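Local coordinates for protein oxidoreductase (Methanosarcina mazei, PDB 3KA7) that binds flavin-adenine dinucleotide and probably works as an oxidoreductase of the flavin-containing amine oxidoreductase family, at residues A[300-308]-A[345-356]. Sequence-based numbering, arbitrary orientation.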
ATOM      1  N   LEU A 300      -5.258  -9.614  12.360  1.00  8.87           N
ATOM      2  CA  LEU A 300      -6.522  -9.144  11.796  1.00  8.52           C
ATOM      3  C   LEU A 300      -7.619  -9.143  12.855  1.00  8.85           C
ATOM      4  O   LEU A 300      -7.673 -10.034  13.706  1.00  8.09           O
ATOM      5  CB  LEU A 300      -6.943 -10.019  10.608  1.00  8.88           C
ATOM      6  CG  LEU A 300      -6.033  -9.894   9.384  1.00  8.05           C
ATOM      7  CD1 LEU A 300      -6.491 -10.871   8.300  1.00  9.79           C
ATOM      8  CD2 LEU A 300      -6.011  -8.450   8.860  1.00  8.35           C
ATOM      9  N   THR A 301      -8.498  -8.139  12.816  1.00  8.20           N
ATOM     10  CA  THR A 301      -9.504  -7.981  13.864  1.00  9.01           C
ATOM     11  C   THR A 301     -10.900  -7.789  13.257  1.00  9.96           C
ATOM     12  O   THR A 301     -11.408  -6.670  13.178  1.00 10.67           O
ATOM     13  CB  THR A 301      -9.170  -6.775  14.774  1.00  9.21           C
ATOM     14  OG1 THR A 301      -9.041  -5.589  13.970  1.00  9.87           O
ATOM     15  CG2 THR A 301      -7.843  -6.998  15.536  1.00  8.67           C
ATOM     16  N   PRO A 302     -11.531  -8.888  12.823  1.00 10.42           N
ATOM     17  CA  PRO A 302     -12.757  -8.763  12.034  1.00 10.41           C
ATOM     18  C   PRO A 302     -14.002  -8.323  12.799  1.00 10.72           C
ATOM     19  O   PRO A 302     -14.976  -7.900  12.167  1.00 10.53           O
ATOM     20  CB  PRO A 302     -12.963 -10.163  11.419  1.00 10.08           C
ATOM     21  CG  PRO A 302     -11.948 -11.051  11.998  1.00 11.95           C
ATOM     22  CD  PRO A 302     -10.967 -10.246  12.828  1.00 10.44           C
ATOM     23  N   TYR A 303     -13.981  -8.401  14.131  1.00 10.63           N
ATOM     24  CA  TYR A 303     -15.193  -8.117  14.911  1.00 11.73           C
ATOM     25  C   TYR A 303     -15.115  -6.803  15.686  1.00 12.38           C
ATOM     26  O   TYR A 303     -15.200  -6.784  16.919  1.00 13.39           O
ATOM     27  CB  TYR A 303     -15.536  -9.307  15.829  1.00 11.21           C
ATOM     28  CG  TYR A 303     -15.992 -10.490  15.008  1.00 12.09           C
ATOM     29  CD1 TYR A 303     -17.339 -10.723  14.791  1.00 13.90           C
ATOM     30  CD2 TYR A 303     -15.062 -11.338  14.404  1.00 13.62           C
ATOM     31  CE1 TYR A 303     -17.771 -11.790  14.003  1.00 15.07           C
ATOM     32  CE2 TYR A 303     -15.479 -12.419  13.610  1.00 14.63           C
ATOM     33  CZ  TYR A 303     -16.834 -12.627  13.411  1.00 14.50           C
ATOM     34  OH  TYR A 303     -17.260 -13.681  12.632  1.00 16.47           O
ATOM     35  N   THR A 304     -14.952  -5.713  14.942  1.00 12.44           N
ATOM     36  CA  THR A 304     -14.796  -4.378  15.492  1.00 12.24           C
ATOM     37  C   THR A 304     -15.761  -3.437  14.787  1.00 12.31           C
ATOM     38  O   THR A 304     -16.424  -3.820  13.810  1.00 12.89           O
ATOM     39  CB  THR A 304     -13.413  -3.850  15.168  1.00 12.52           C
ATOM     40  OG1 THR A 304     -13.253  -3.859  13.743  1.00 11.86           O
ATOM     41  CG2 THR A 304     -12.327  -4.742  15.808  1.00 12.97           C
ATOM     42  N   ARG A 305     -15.807  -2.191  15.256  1.00 12.18           N
ATOM     43  CA  ARG A 305     -16.546  -1.130  14.565  1.00 11.56           C
ATOM     44  C   ARG A 305     -15.818  -0.693  13.295  1.00 10.89           C
ATOM     45  O   ARG A 305     -16.445  -0.510  12.251  1.00 11.52           O
ATOM     46  CB  ARG A 305     -16.684   0.101  15.462  1.00 11.64           C
ATOM     47  CG  ARG A 305     -17.412  -0.137  16.778  1.00 12.43           C
ATOM     48  CD  ARG A 305     -17.005   0.912  17.804  1.00 13.70           C
ATOM     49  NE  ARG A 305     -17.610   0.640  19.103  1.00 15.43           N
ATOM     50  CZ  ARG A 305     -17.151  -0.264  19.960  1.00 17.78           C
ATOM     51  NH1 ARG A 305     -16.071  -0.982  19.672  1.00 16.78           N
ATOM     52  NH2 ARG A 305     -17.773  -0.453  21.115  1.00 19.63           N
ATOM     53  N   ARG A 306     -14.499  -0.529  13.395  1.00 10.22           N
ATOM     54  CA  ARG A 306     -13.707   0.060  12.304  1.00  9.44           C
ATOM     55  C   ARG A 306     -12.318  -0.562  12.102  1.00  8.82           C
ATOM     56  O   ARG A 306     -11.887  -0.746  10.965  1.00  8.62           O
ATOM     57  CB  ARG A 306     -13.548   1.566  12.510  1.00  9.98           C
ATOM     58  CG  ARG A 306     -14.816   2.350  12.265  1.00 11.05           C
ATOM     59  CD  ARG A 306     -15.139   2.302  10.793  1.00 16.09           C
ATOM     60  NE  ARG A 306     -16.503   2.691  10.463  1.00 22.38           N
ATOM     61  CZ  ARG A 306     -17.075   3.815  10.849  1.00 25.11           C
ATOM     62  NH1 ARG A 306     -16.378   4.670  11.585  1.00 29.40           N
ATOM     63  NH2 ARG A 306     -18.327   4.098  10.487  1.00 24.49           N
ATOM     64  N   ILE A 307     -11.597  -0.842  13.184  1.00  8.06           N
ATOM     65  CA  ILE A 307     -10.210  -1.336  13.045  1.00  7.93           C
ATOM     66  C   ILE A 307     -10.168  -2.683  12.318  1.00  8.27           C
ATOM     67  O   ILE A 307     -10.890  -3.613  12.679  1.00  8.26           O
ATOM     68  CB  ILE A 307      -9.488  -1.417  14.406  1.00  8.27           C
ATOM     69  CG1 ILE A 307      -9.244   0.008  14.933  1.00  9.65           C
ATOM     70  CG2 ILE A 307      -8.148  -2.120  14.260  1.00  7.15           C
ATOM     71  CD1 ILE A 307      -8.597   0.078  16.321  1.00 11.62           C
ATOM     72  N   ASN A 308      -9.365  -2.765  11.259  1.00  7.66           N
ATOM     73  CA  ASN A 308      -9.279  -3.995  10.455  1.00  7.43           C
ATOM     74  C   ASN A 308      -8.130  -4.905  10.861  1.00  6.88           C
ATOM     75  O   ASN A 308      -8.176  -6.128  10.676  1.00  7.10           O
ATOM     76  CB  ASN A 308      -9.114  -3.652   8.981  1.00  7.33           C
ATOM     77  CG  ASN A 308     -10.242  -2.804   8.462  1.00  8.26           C
ATOM     78  OD1 ASN A 308     -10.009  -1.695   8.009  1.00  8.94           O
ATOM     79  ND2 ASN A 308     -11.485  -3.313   8.556  1.00  8.71           N
ATOM     80  N   GLU A 345     -15.168   8.803  13.105  1.00 13.75           N
ATOM     81  CA  GLU A 345     -14.472   7.575  12.691  1.00 13.05           C
ATOM     82  C   GLU A 345     -13.352   7.231  13.676  1.00 12.82           C
ATOM     83  O   GLU A 345     -13.206   6.090  14.098  1.00 11.78           O
ATOM     84  CB  GLU A 345     -13.918   7.715  11.271  1.00 13.38           C
ATOM     85  CG  GLU A 345     -15.001   7.908  10.206  1.00 13.34           C
ATOM     86  CD  GLU A 345     -15.816   6.647   9.957  1.00 15.43           C
ATOM     87  OE1 GLU A 345     -15.236   5.638   9.507  1.00 13.66           O
ATOM     88  OE2 GLU A 345     -17.048   6.664  10.197  1.00 15.80           O
ATOM     89  N   ILE A 346     -12.568   8.236  14.035  1.00 13.21           N
ATOM     90  CA  ILE A 346     -11.486   8.066  14.990  1.00 14.34           C
ATOM     91  C   ILE A 346     -12.026   7.608  16.344  1.00 14.64           C
ATOM     92  O   ILE A 346     -11.486   6.687  16.974  1.00 15.04           O
ATOM     93  CB  ILE A 346     -10.684   9.375  15.148  1.00 14.24           C
ATOM     94  CG1 ILE A 346      -9.909   9.663  13.868  1.00 14.87           C
ATOM     95  CG2 ILE A 346      -9.734   9.278  16.327  1.00 15.41           C
ATOM     96  CD1 ILE A 346      -9.371  11.079  13.786  1.00 14.78           C
ATOM     97  N   GLU A 347     -13.114   8.233  16.784  1.00 15.57           N
ATOM     98  CA  GLU A 347     -13.731   7.859  18.053  1.00 16.43           C
ATOM     99  C   GLU A 347     -14.048   6.367  18.069  1.00 15.93           C
ATOM    100  O   GLU A 347     -13.845   5.692  19.074  1.00 15.23           O
ATOM    101  CB  GLU A 347     -15.025   8.642  18.288  1.00 17.44           C
ATOM    102  CG  GLU A 347     -14.861  10.139  18.496  1.00 22.19           C
ATOM    103  CD  GLU A 347     -16.201  10.886  18.419  1.00 27.54           C
ATOM    104  OE1 GLU A 347     -17.231  10.322  18.857  1.00 30.18           O
ATOM    105  OE2 GLU A 347     -16.229  12.031  17.915  1.00 30.78           O
HETATM  106  N   MSE A 348     -14.564   5.858  16.956  1.00 14.98           N
HETATM  107  CA  MSE A 348     -14.944   4.457  16.896  1.00 15.07           C
HETATM  108  C   MSE A 348     -13.727   3.551  16.978  1.00 14.20           C
HETATM  109  O   MSE A 348     -13.772   2.494  17.617  1.00 14.27           O
HETATM  110  CB  MSE A 348     -15.733   4.182  15.623  1.00 15.23           C
HETATM  111  CG  MSE A 348     -17.159   4.646  15.714  1.00 19.20           C
HETATM  112 SE   MSE A 348     -17.982   4.403  13.977  1.00 27.69          SE
HETATM  113  CE  MSE A 348     -18.203   6.268  13.478  1.00 27.62           C
ATOM    114  N   GLY A 349     -12.640   3.960  16.330  1.00 13.64           N
ATOM    115  CA  GLY A 349     -11.396   3.195  16.380  1.00 13.09           C
ATOM    116  C   GLY A 349     -10.864   3.124  17.805  1.00 13.41           C
ATOM    117  O   GLY A 349     -10.392   2.082  18.266  1.00 12.72           O
ATOM    118  N   LEU A 350     -10.937   4.249  18.499  1.00 13.74           N
ATOM    119  CA  LEU A 350     -10.479   4.328  19.887  1.00 15.14           C
ATOM    120  C   LEU A 350     -11.274   3.410  20.808  1.00 15.40           C
ATOM    121  O   LEU A 350     -10.709   2.799  21.737  1.00 16.54           O
ATOM    122  CB  LEU A 350     -10.532   5.772  20.372  1.00 15.04           C
ATOM    123  CG  LEU A 350      -9.492   6.682  19.722  1.00 16.10           C
ATOM    124  CD1 LEU A 350      -9.620   8.095  20.260  1.00 16.46           C
ATOM    125  CD2 LEU A 350      -8.098   6.154  19.978  1.00 16.73           C
ATOM    126  N   GLU A 351     -12.574   3.293  20.543  1.00 15.67           N
ATOM    127  CA  GLU A 351     -13.434   2.365  21.273  1.00 16.16           C
ATOM    128  C   GLU A 351     -13.018   0.929  20.983  1.00 15.25           C
ATOM    129  O   GLU A 351     -12.999   0.085  21.889  1.00 14.66           O
ATOM    130  CB  GLU A 351     -14.900   2.538  20.866  1.00 16.69           C
ATOM    131  CG  GLU A 351     -15.452   3.915  21.168  1.00 21.74           C
ATOM    132  CD  GLU A 351     -15.074   4.376  22.549  1.00 27.70           C
ATOM    133  OE1 GLU A 351     -15.502   3.727  23.529  1.00 30.85           O
ATOM    134  OE2 GLU A 351     -14.332   5.379  22.660  1.00 31.63           O
ATOM    135  N   ASP A 352     -12.690   0.653  19.715  1.00 14.03           N
ATOM    136  CA  ASP A 352     -12.260  -0.694  19.317  1.00 13.76           C
ATOM    137  C   ASP A 352     -11.038  -1.162  20.098  1.00 13.82           C
ATOM    138  O   ASP A 352     -10.936  -2.346  20.418  1.00 13.24           O
ATOM    139  CB  ASP A 352     -11.903  -0.772  17.821  1.00 13.36           C
ATOM    140  CG  ASP A 352     -13.125  -0.798  16.915  1.00 13.16           C
ATOM    141  OD1 ASP A 352     -14.225  -1.175  17.377  1.00 12.41           O
ATOM    142  OD2 ASP A 352     -12.959  -0.446  15.724  1.00 11.06           O
ATOM    143  N   LEU A 353     -10.098  -0.245  20.336  1.00 13.92           N
ATOM    144  CA  LEU A 353      -8.841  -0.539  21.042  1.00 14.39           C
ATOM    145  C   LEU A 353      -9.098  -1.163  22.414  1.00 14.60           C
ATOM    146  O   LEU A 353      -8.397  -2.078  22.840  1.00 13.95           O
ATOM    147  CB  LEU A 353      -8.019   0.741  21.218  1.00 15.04           C
ATOM    148  CG  LEU A 353      -7.428   1.376  19.961  1.00 15.27           C
ATOM    149  CD1 LEU A 353      -6.593   2.608  20.331  1.00 15.99           C
ATOM    150  CD2 LEU A 353      -6.583   0.349  19.224  1.00 17.10           C
ATOM    151  N   LYS A 354     -10.121  -0.667  23.093  1.00 15.02           N
ATOM    152  CA  LYS A 354     -10.445  -1.148  24.432  1.00 15.70           C
ATOM    153  C   LYS A 354     -10.926  -2.595  24.403  1.00 15.77           C
ATOM    154  O   LYS A 354     -10.765  -3.329  25.379  1.00 16.63           O
ATOM    155  CB  LYS A 354     -11.523  -0.260  25.050  1.00 16.13           C
ATOM    156  CG  LYS A 354     -11.142   1.212  25.133  1.00 17.90           C
ATOM    157  CD  LYS A 354     -12.338   2.029  25.637  1.00 21.93           C
ATOM    158  CE  LYS A 354     -12.094   3.530  25.524  1.00 24.80           C
ATOM    159  NZ  LYS A 354     -13.191   4.277  26.204  1.00 27.42           N
ATOM    160  N   GLU A 355     -11.515  -2.991  23.278  1.00 15.20           N
ATOM    161  CA  GLU A 355     -12.073  -4.335  23.118  1.00 15.17           C
ATOM    162  C   GLU A 355     -11.051  -5.302  22.528  1.00 14.58           C
ATOM    163  O   GLU A 355     -11.067  -6.496  22.822  1.00 14.27           O
ATOM    164  CB  GLU A 355     -13.348  -4.286  22.267  1.00 15.78           C
ATOM    165  CG  GLU A 355     -14.477  -3.486  22.938  1.00 18.16           C
ATOM    166  CD  GLU A 355     -15.730  -3.316  22.089  1.00 20.52           C
ATOM    167  OE1 GLU A 355     -15.747  -3.699  20.901  1.00 20.91           O
ATOM    168  OE2 GLU A 355     -16.716  -2.776  22.624  1.00 22.68           O
ATOM    169  N   ILE A 356     -10.162  -4.774  21.691  1.00 13.62           N
ATOM    170  CA  ILE A 356      -9.079  -5.562  21.115  1.00 12.91           C
ATOM    171  C   ILE A 356      -8.006  -5.844  22.164  1.00 13.00           C
ATOM    172  O   ILE A 356      -7.517  -6.960  22.282  1.00 13.22           O
ATOM    173  CB  ILE A 356      -8.449  -4.845  19.887  1.00 12.79           C
ATOM    174  CG1 ILE A 356      -9.516  -4.603  18.804  1.00 12.70           C
ATOM    175  CG2 ILE A 356      -7.320  -5.674  19.327  1.00 12.77           C
ATOM    176  CD1 ILE A 356      -9.074  -3.602  17.701  1.00 12.75           C
TER
HETATM  177  O   HOH W   1     -15.115  -6.106  19.599  1.00 19.57           O
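The guanidinium of Arg305 lies with one face over Glu351 CB, which stands 3.6 Å from its plane, while carboxylates of Asp352 and Glu355 meet its edge. Arg305 NH1 gives a salt bridge to Asp352 OD1 (3.0 Å), almost exactly within the guanidinium plane. Arg305 NH2 forms the second, a fairly straight bond of 3.0 Å to Glu355 OE2, although it reaches that oxygen from above the carboxylate. Arginine suits this place because its chain, extended from CG to NE, slides past Asp352 across the helix and offers N-H groups to Asp352 and, one turn on, to Glu355. Arg306 is modelled between Glu345 and the selenium of Met348, but NH1 lies too close to both, so neither the salt bridge nor the sandwich is secure.

Asp352 gathers three successive backbone amides of the turn. OD1 takes Arg305 N (2.8 Å) on its syn side and NH1 of the same residue on its anti side, from opposite faces of the carboxylate; OD2 accepts Arg306 N through its syn lone pair and Ile307 N on the anti side (2.9 Å, 173°). Four bonds thus fix the rotation of this buried acid and probably favour its charged form. An asparagine here would probably leave one or two of the amides without an acceptor and deprive Arg305 of a negative partner. On the buried side, Ile307 CD1 packs on Leu353 CD2 (3.5 Å), and Ile356 sets its CG2 against Thr301 CG2 and its CD1 against Thr304 CG2 and Ile307 CG2, its branching supplying both methyls.

The segment 300-308 is the connection between antiparallel strands 298-300 and 307-311 of the mixed sheet. Helix 342-356 seats Leu353 on strands 280-288 and 326-334, whereas Tyr303 turns to helix 149-163.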